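Local coordinates for RTX toxin RtxA (Vibrio vulnificus MO6-24/O, PDB 6IMP), which probably acts as a hydrolase of the alpha/beta hydrolase fold, forming one effector domain of a secreted MARTX toxin that contributes to virulence, at residues F35-N38 and E39-E43; M157-Y160 and L161-K165; P208-T211 and K212-A216. All coordinates share one frame; numbering follows the deposited sequence.

Interaction 1: residues F35-N38 and E39-E43; sequences FLNN and ELYGE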
loop_
_atom_site.group_PDB
_atom_site.type_symbol
_atom_site.label_atom_id
_atom_site.label_comp_id
_atom_site.label_asym_id
_atom_site.label_seq_id
_atom_site.Cartn_x
_atom_site.Cartn_y
_atom_site.Cartn_z
ATOM N N PHE A 35 -18.517 5.197 12.256
ATOM C CA PHE A 35 -17.574 5.007 13.377
ATOM C C PHE A 35 -16.424 4.082 12.975
ATOM O O PHE A 35 -15.254 4.438 13.096
ATOM C CB PHE A 35 -18.305 4.459 14.632
ATOM C CG PHE A 35 -17.441 3.606 15.544
ATOM C CD1 PHE A 35 -16.294 4.118 16.112
ATOM C CD2 PHE A 35 -17.826 2.329 15.880
ATOM C CE1 PHE A 35 -15.506 3.349 16.945
ATOM C CE2 PHE A 35 -17.056 1.560 16.728
ATOM C CZ PHE A 35 -15.886 2.068 17.253
ATOM N N LEU A 36 -16.767 2.896 12.497
ATOM C CA LEU A 36 -15.762 1.907 12.156
ATOM C C LEU A 36 -14.786 2.434 11.114
ATOM O O LEU A 36 -13.575 2.390 11.320
ATOM C CB LEU A 36 -16.411 0.620 11.648
ATOM C CG LEU A 36 -15.542 -0.619 11.862
ATOM C CD1 LEU A 36 -15.565 -1.024 13.331
ATOM C CD2 LEU A 36 -15.983 -1.771 10.965
ATOM N N ASN A 37 -15.312 2.963 10.015
ATOM C CA ASN A 37 -14.473 3.302 8.861
ATOM C C ASN A 37 -13.450 4.383 9.209
ATOM O O ASN A 37 -12.277 4.284 8.817
ATOM C CB ASN A 37 -15.330 3.718 7.660
ATOM C CG ASN A 37 -15.930 2.521 6.926
ATOM O OD1 ASN A 37 -15.584 1.366 7.191
ATOM N ND2 ASN A 37 -16.828 2.797 5.999
ATOM N N ASN A 38 -13.897 5.387 9.963
ATOM C CA ASN A 38 -13.009 6.373 10.592
ATOM C C ASN A 38 -11.852 5.731 11.363
ATOM O O ASN A 38 -10.697 6.164 11.265
ATOM C CB ASN A 38 -13.807 7.224 11.581
ATOM C CG ASN A 38 -14.560 8.355 10.922
ATOM O OD1 ASN A 38 -14.588 8.484 9.694
ATOM N ND2 ASN A 38 -15.187 9.190 11.748
ATOM N N GLU A 39 -12.182 4.745 12.184
ATOM C CA GLU A 39 -11.172 4.055 12.996
ATOM C C GLU A 39 -10.198 3.305 12.092
ATOM O O GLU A 39 -8.999 3.560 12.124
ATOM C CB GLU A 39 -11.834 3.103 14.022
ATOM C CG GLU A 39 -10.937 1.991 14.594
ATOM C CD GLU A 39 -10.034 2.421 15.750
ATOM O OE1 GLU A 39 -10.000 3.627 16.102
ATOM O OE2 GLU A 39 -9.337 1.532 16.300
ATOM N N LEU A 40 -10.729 2.426 11.258
ATOM C CA LEU A 40 -9.901 1.560 10.415
ATOM C C LEU A 40 -9.126 2.299 9.304
ATOM O O LEU A 40 -7.951 2.011 9.067
ATOM C CB LEU A 40 -10.752 0.450 9.805
ATOM C CG LEU A 40 -11.029 -0.718 10.756
ATOM C CD1 LEU A 40 -11.853 -0.270 11.944
ATOM C CD2 LEU A 40 -11.739 -1.846 10.031
ATOM N N TYR A 41 -9.783 3.257 8.655
ATOM C CA TYR A 41 -9.294 3.836 7.395
ATOM C C TYR A 41 -8.931 5.317 7.485
ATOM O O TYR A 41 -8.248 5.869 6.591
ATOM C CB TYR A 41 -10.368 3.687 6.334
ATOM C CG TYR A 41 -10.732 2.263 6.037
ATOM C CD1 TYR A 41 -9.792 1.396 5.498
ATOM C CD2 TYR A 41 -12.014 1.795 6.266
ATOM C CE1 TYR A 41 -10.114 0.104 5.199
ATOM C CE2 TYR A 41 -12.347 0.502 5.985
ATOM C CZ TYR A 41 -11.394 -0.345 5.447
ATOM O OH TYR A 41 -11.717 -1.655 5.156
ATOM N N GLY A 42 -9.448 5.970 8.525
ATOM C CA GLY A 42 -9.268 7.401 8.708
ATOM C C GLY A 42 -10.459 8.200 8.234
ATOM O O GLY A 42 -11.336 7.695 7.533
ATOM N N GLU A 43 -10.465 9.472 8.584
ATOM C CA GLU A 43 -11.608 10.321 8.288
ATOM C C GLU A 43 -11.513 10.751 6.839
ATOM O O GLU A 43 -10.424 10.937 6.327
ATOM C CB GLU A 43 -11.637 11.534 9.217
ATOM C CG GLU A 43 -11.272 11.194 10.657
ATOM C CD GLU A 43 -11.587 12.308 11.627
ATOM O OE1 GLU A 43 -10.749 12.565 12.514
ATOM O OE2 GLU A 43 -12.667 12.922 11.508
#
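L36 and L40 sit one turn apart near the C-terminal end of helix 31-41, where the backbone still runs as an alpha-helix: L40 N reaches L36 O at 2.8 Å with an N-H...O angle of 171°. The next turn begins to fray. N37 O takes Y41 N at 2.7 Å and also receives a weak bond from G42 N, which divides itself between N37 O and N38 O; the latter bond, at 3.0 Å, is weak too. G42 then leaves helical geometry with positive phi, where a side chain would run into the carbonyl oxygen of Y41, so the turn depends on glycine, and the chain passes to E43 at the N-cap of helix 44-48.

Among the side chains, the apolar touch is between the leucines. L36 CG meets L40 CD1 at 3.7 Å, and the same methyl leans over L36 O. The CG of L40 stands anti to its carbonyl carbon (chi1 -80°), which directs the branch back along the helix toward L36. One residue further on, N37 brings its amide oxygen to the rim of the Y41 ring: OD1 lies in the ring plane, 3.6 Å from CE2, with the amide turned 63° against the ring. One face of that ring has L40 CB above it, toward the rim. N38 OD1, nearer the turn, comes alongside E43 CA.

The carbonyls of L40 and Y41, at the helix end, are taken by S108 OG and Y138 OH, and that of G42 by R47 NH1 on the following helix. The helix end is thus satisfied by side chains beyond it, while N37 OD1 offers the partly positive C-H rim of Y41 a favourable, though probably weak, electrostatic contact.

Interaction 2: residues M157-Y160 and L161-K165; sequences MFNY and LVNDK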
loop_
_atom_site.group_PDB
_atom_site.type_symbol
_atom_site.label_atom_id
_atom_site.label_comp_id
_atom_site.label_asym_id
_atom_site.label_seq_id
_atom_site.Cartn_x
_atom_site.Cartn_y
_atom_site.Cartn_z
ATOM N N MET A 157 -4.388 -1.140 -10.435
ATOM C CA MET A 157 -3.109 -0.468 -10.450
ATOM C C MET A 157 -2.068 -1.363 -11.070
ATOM O O MET A 157 -1.281 -0.915 -11.886
ATOM C CB MET A 157 -2.688 -0.106 -9.040
ATOM C CG MET A 157 -3.433 1.071 -8.465
ATOM S SD MET A 157 -2.992 1.195 -6.734
ATOM C CE MET A 157 -4.530 1.745 -6.012
ATOM N N PHE A 158 -2.059 -2.628 -10.681
ATOM C CA PHE A 158 -1.170 -3.583 -11.330
ATOM C C PHE A 158 -1.382 -3.567 -12.830
ATOM O O PHE A 158 -0.471 -3.253 -13.587
ATOM C CB PHE A 158 -1.381 -4.997 -10.813
ATOM C CG PHE A 158 -0.300 -5.945 -11.236
ATOM C CD1 PHE A 158 1.030 -5.675 -10.923
ATOM C CD2 PHE A 158 -0.595 -7.095 -11.941
ATOM C CE1 PHE A 158 2.040 -6.539 -11.296
ATOM C CE2 PHE A 158 0.413 -7.968 -12.317
ATOM C CZ PHE A 158 1.733 -7.684 -12.002
ATOM N N ASN A 159 -2.610 -3.855 -13.247
ATOM C CA ASN A 159 -2.925 -4.001 -14.661
ATOM C C ASN A 159 -2.514 -2.768 -15.446
ATOM O O ASN A 159 -1.994 -2.893 -16.544
ATOM C CB ASN A 159 -4.410 -4.297 -14.865
ATOM C CG ASN A 159 -4.783 -5.712 -14.462
ATOM O OD1 ASN A 159 -4.051 -6.673 -14.729
ATOM N ND2 ASN A 159 -5.933 -5.847 -13.819
ATOM N N TYR A 160 -2.663 -1.587 -14.852
ATOM C CA TYR A 160 -2.208 -0.338 -15.500
ATOM C C TYR A 160 -0.714 -0.350 -15.856
ATOM O O TYR A 160 -0.309 0.181 -16.896
ATOM C CB TYR A 160 -2.517 0.885 -14.630
ATOM C CG TYR A 160 -1.869 2.149 -15.133
ATOM C CD1 TYR A 160 -2.255 2.709 -16.341
ATOM C CD2 TYR A 160 -0.847 2.764 -14.423
ATOM C CE1 TYR A 160 -1.654 3.862 -16.833
ATOM C CE2 TYR A 160 -0.248 3.926 -14.892
ATOM C CZ TYR A 160 -0.654 4.473 -16.104
ATOM O OH TYR A 160 -0.067 5.627 -16.580
ATOM N N LEU A 161 0.098 -0.942 -14.985
ATOM C CA LEU A 161 1.529 -1.063 -15.241
ATOM C C LEU A 161 1.764 -2.026 -16.382
ATOM O O LEU A 161 2.325 -1.648 -17.411
ATOM C CB LEU A 161 2.270 -1.543 -13.992
ATOM C CG LEU A 161 2.211 -0.611 -12.782
ATOM C CD1 LEU A 161 3.009 -1.229 -11.647
ATOM C CD2 LEU A 161 2.734 0.784 -13.109
ATOM N N VAL A 162 1.258 -3.248 -16.212
ATOM C CA VAL A 162 1.430 -4.331 -17.191
ATOM C C VAL A 162 0.908 -3.926 -18.581
ATOM O O VAL A 162 1.540 -4.238 -19.603
ATOM C CB VAL A 162 0.690 -5.626 -16.751
ATOM C CG1 VAL A 162 0.859 -6.734 -17.789
ATOM C CG2 VAL A 162 1.190 -6.114 -15.396
ATOM N N ASN A 163 -0.226 -3.210 -18.603
ATOM C CA ASN A 163 -1.101 -3.138 -19.790
ATOM C C ASN A 163 -1.119 -1.806 -20.525
ATOM O O ASN A 163 -1.236 -1.787 -21.755
ATOM C CB ASN A 163 -2.556 -3.431 -19.425
ATOM C CG ASN A 163 -2.766 -4.832 -18.889
ATOM O OD1 ASN A 163 -1.817 -5.583 -18.689
ATOM N ND2 ASN A 163 -4.028 -5.193 -18.653
ATOM N N ASP A 164 -1.152 -0.703 -19.788
ATOM C CA ASP A 164 -1.028 0.610 -20.430
ATOM C C ASP A 164 0.432 0.931 -20.734
ATOM O O ASP A 164 0.709 1.766 -21.591
ATOM C CB ASP A 164 -1.671 1.724 -19.588
ATOM C CG ASP A 164 -3.184 1.725 -19.681
ATOM O OD1 ASP A 164 -3.731 0.893 -20.411
ATOM O OD2 ASP A 164 -3.842 2.552 -19.023
ATOM N N LYS A 165 1.357 0.271 -20.032
ATOM C CA LYS A 165 2.794 0.589 -20.155
ATOM C C LYS A 165 3.685 -0.639 -20.458
ATOM O O LYS A 165 4.917 -0.538 -20.441
ATOM C CB LYS A 165 3.272 1.332 -18.894
ATOM C CG LYS A 165 2.790 2.782 -18.816
ATOM C CD LYS A 165 2.861 3.351 -17.401
ATOM C CE LYS A 165 3.477 4.748 -17.360
ATOM N NZ LYS A 165 2.508 5.851 -17.628
#
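Y160 and K165 meet at the C-terminal end of helix 147-164, one of the helices packed against the central sheet of the alpha/beta hydrolase fold. The lysine chain bends at chi3 and chi4 to bring NZ to Y160 OH, a hydrogen bond of 2.8 Å, and K165 also makes a cation-pi contact with Y83. The tyrosine CG stands anti to the backbone N (chi1 170°), and this puts the CD1 edge of the ring beside D164. There OD2 lies in the ring plane, 3.1 Å from CD1, and the carboxylate stands almost perpendicular to the ring. D164 has its stronger partner in the N-terminal segment: OD1 accepts the backbone N of I16, with a weak second bond from E17 N to OD2.

The side facing the sheet is the densely filled one. Y160 packs on V70 and L72 of strand 67-73, while M157 and L161 reach L131 of strand 129-133. L161 also joins F158 against L103 of strand 101-105.

The partly exposed side is looser. N159 and N163 run side by side, pointing the same way with their amides 27° apart, but N159 CB and N163 ND2 come no closer than 3.9 Å. Backbone bonding carries this turn instead: N163 N gives a 2.7 Å bond to N159 O.

Between the two sides, V162 lays one methyl over a face of the F158 ring. In this CH-pi contact CG2 lies 3.9 Å from the ring centroid, 19° off the normal and displaced toward CE2.

Interaction 3: residues P208-T211 and K212-A216; sequences PSMT and KAITA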
loop_
_atom_site.group_PDB
_atom_site.type_symbol
_atom_site.label_atom_id
_atom_site.label_comp_id
_atom_site.label_asym_id
_atom_site.label_seq_id
_atom_site.Cartn_x
_atom_site.Cartn_y
_atom_site.Cartn_z
ATOM N N PRO A 208 0.146 -6.247 10.263
ATOM C CA PRO A 208 0.132 -7.689 10.057
ATOM C C PRO A 208 -1.265 -8.220 10.007
ATOM O O PRO A 208 -1.511 -9.264 9.421
ATOM C CB PRO A 208 0.821 -8.210 11.300
ATOM C CG PRO A 208 0.386 -7.256 12.360
ATOM C CD PRO A 208 0.417 -5.908 11.677
ATOM N N SER A 209 -2.160 -7.490 10.654
ATOM C CA SER A 209 -3.573 -7.785 10.707
ATOM C C SER A 209 -4.194 -6.505 11.244
ATOM O O SER A 209 -3.561 -5.764 11.986
ATOM C CB SER A 209 -3.853 -8.980 11.637
ATOM O OG SER A 209 -3.945 -8.582 12.997
ATOM N N MET A 210 -5.418 -6.233 10.871
ATOM C CA MET A 210 -6.094 -5.068 11.403
ATOM C C MET A 210 -6.311 -5.151 12.910
ATOM O O MET A 210 -6.278 -4.135 13.604
ATOM C CB MET A 210 -7.424 -4.908 10.710
ATOM C CG MET A 210 -8.272 -3.790 11.274
ATOM S SD MET A 210 -7.579 -2.204 10.842
ATOM C CE MET A 210 -7.968 -2.179 9.097
ATOM N N THR A 211 -6.552 -6.359 13.411
ATOM C CA THR A 211 -6.862 -6.552 14.834
ATOM C C THR A 211 -5.630 -6.141 15.652
ATOM O O THR A 211 -5.709 -5.325 16.579
ATOM C CB THR A 211 -7.250 -8.021 15.136
ATOM O OG1 THR A 211 -6.097 -8.867 15.032
ATOM C CG2 THR A 211 -8.316 -8.519 14.155
ATOM N N LYS A 212 -4.481 -6.635 15.203
ATOM C CA LYS A 212 -3.200 -6.385 15.848
ATOM C C LYS A 212 -2.740 -4.944 15.658
ATOM O O LYS A 212 -1.993 -4.407 16.475
ATOM C CB LYS A 212 -2.160 -7.372 15.321
ATOM C CG LYS A 212 -2.425 -8.791 15.818
ATOM C CD LYS A 212 -1.557 -9.841 15.136
ATOM C CE LYS A 212 -0.841 -10.741 16.142
ATOM N NZ LYS A 212 0.595 -10.931 15.776
ATOM N N ALA A 213 -3.216 -4.312 14.595
ATOM C CA ALA A 213 -3.018 -2.888 14.405
ATOM C C ALA A 213 -3.902 -2.067 15.334
ATOM O O ALA A 213 -3.456 -1.060 15.884
ATOM C CB ALA A 213 -3.287 -2.517 12.959
ATOM N N ILE A 214 -5.164 -2.477 15.471
ATOM C CA ILE A 214 -6.108 -1.814 16.375
ATOM C C ILE A 214 -5.614 -1.955 17.816
ATOM O O ILE A 214 -5.609 -0.982 18.579
ATOM C CB ILE A 214 -7.543 -2.387 16.215
ATOM C CG1 ILE A 214 -8.192 -1.795 14.951
ATOM C CG2 ILE A 214 -8.415 -2.064 17.434
ATOM C CD1 ILE A 214 -9.357 -2.586 14.405
ATOM N N THR A 215 -5.169 -3.171 18.143
ATOM C CA THR A 215 -4.524 -3.510 19.419
ATOM C C THR A 215 -3.310 -2.638 19.775
ATOM O O THR A 215 -3.167 -2.220 20.924
ATOM C CB THR A 215 -4.089 -4.997 19.411
ATOM O OG1 THR A 215 -5.223 -5.836 19.667
ATOM C CG2 THR A 215 -3.011 -5.289 20.455
ATOM N N ALA A 216 -2.424 -2.404 18.810
ATOM C CA ALA A 216 -1.174 -1.665 19.065
ATOM C C ALA A 216 -1.448 -0.230 19.493
ATOM O O ALA A 216 -0.720 0.324 20.302
ATOM C CB ALA A 216 -0.274 -1.679 17.831
#
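T211 O is gripped twice by T215 in the short helix 210-216, within the alpha/beta hydrolase fold: the backbone N of T215 bonds to it at 2.7 Å with an N-H...O angle of 167°, and T215 OG1 adds a weak bond at 3.2 Å. The T215 hydroxyl gets there because OG1 stands anti to its own carbonyl carbon (chi1 -79°), folded back over the preceding turn.

The start of the helix is marked by S209 at the N-cap. Its OG and T211 OG1 share a hydrogen bond of 3.0 Å, and S209 OG also lies against CB and CG of K212. P208 CG flanks that lysine chain, touching CB at 3.9 Å. The lysine then leads away to a salt bridge between NZ and E264 OE1, on helix 260-274, the helix that also packs on P208 and A213. On the backbone, S209 O and M210 O receive A213 N and I214 N, the i to i+4 bonds of an alpha-helix.

M210 and I214 form the apolar ridge of this turn, which faces helix 31-41: M210 touches L40 and I214 touches E39. M210 leaves the backbone with CG anti to N (chi1 175°), then bends at chi2 and chi3. Its CG meets the end of the isoleucine chain, I214 CD1, at 3.5 Å.

In the fold
From the N terminus, helix 31-41 comes first and ends in interaction 1, helix 147-164 ends in interaction 2, and interaction 3 spans helix 210-216 and its N-cap. The three follow in series; each is a local turn, so none closes a long loop, and none nests or crosses. Interactions 1 and 3 lie on the same side of the chain's centre and touch, L40 CG meeting M210 SD at 3.8 Å, so the early helix is joined to the one after strand 200-204. Interaction 2 stands on the opposite side, its centre about 30 Å from that of interaction 1, and belongs to the helix packed on the N-terminal half of the sheet.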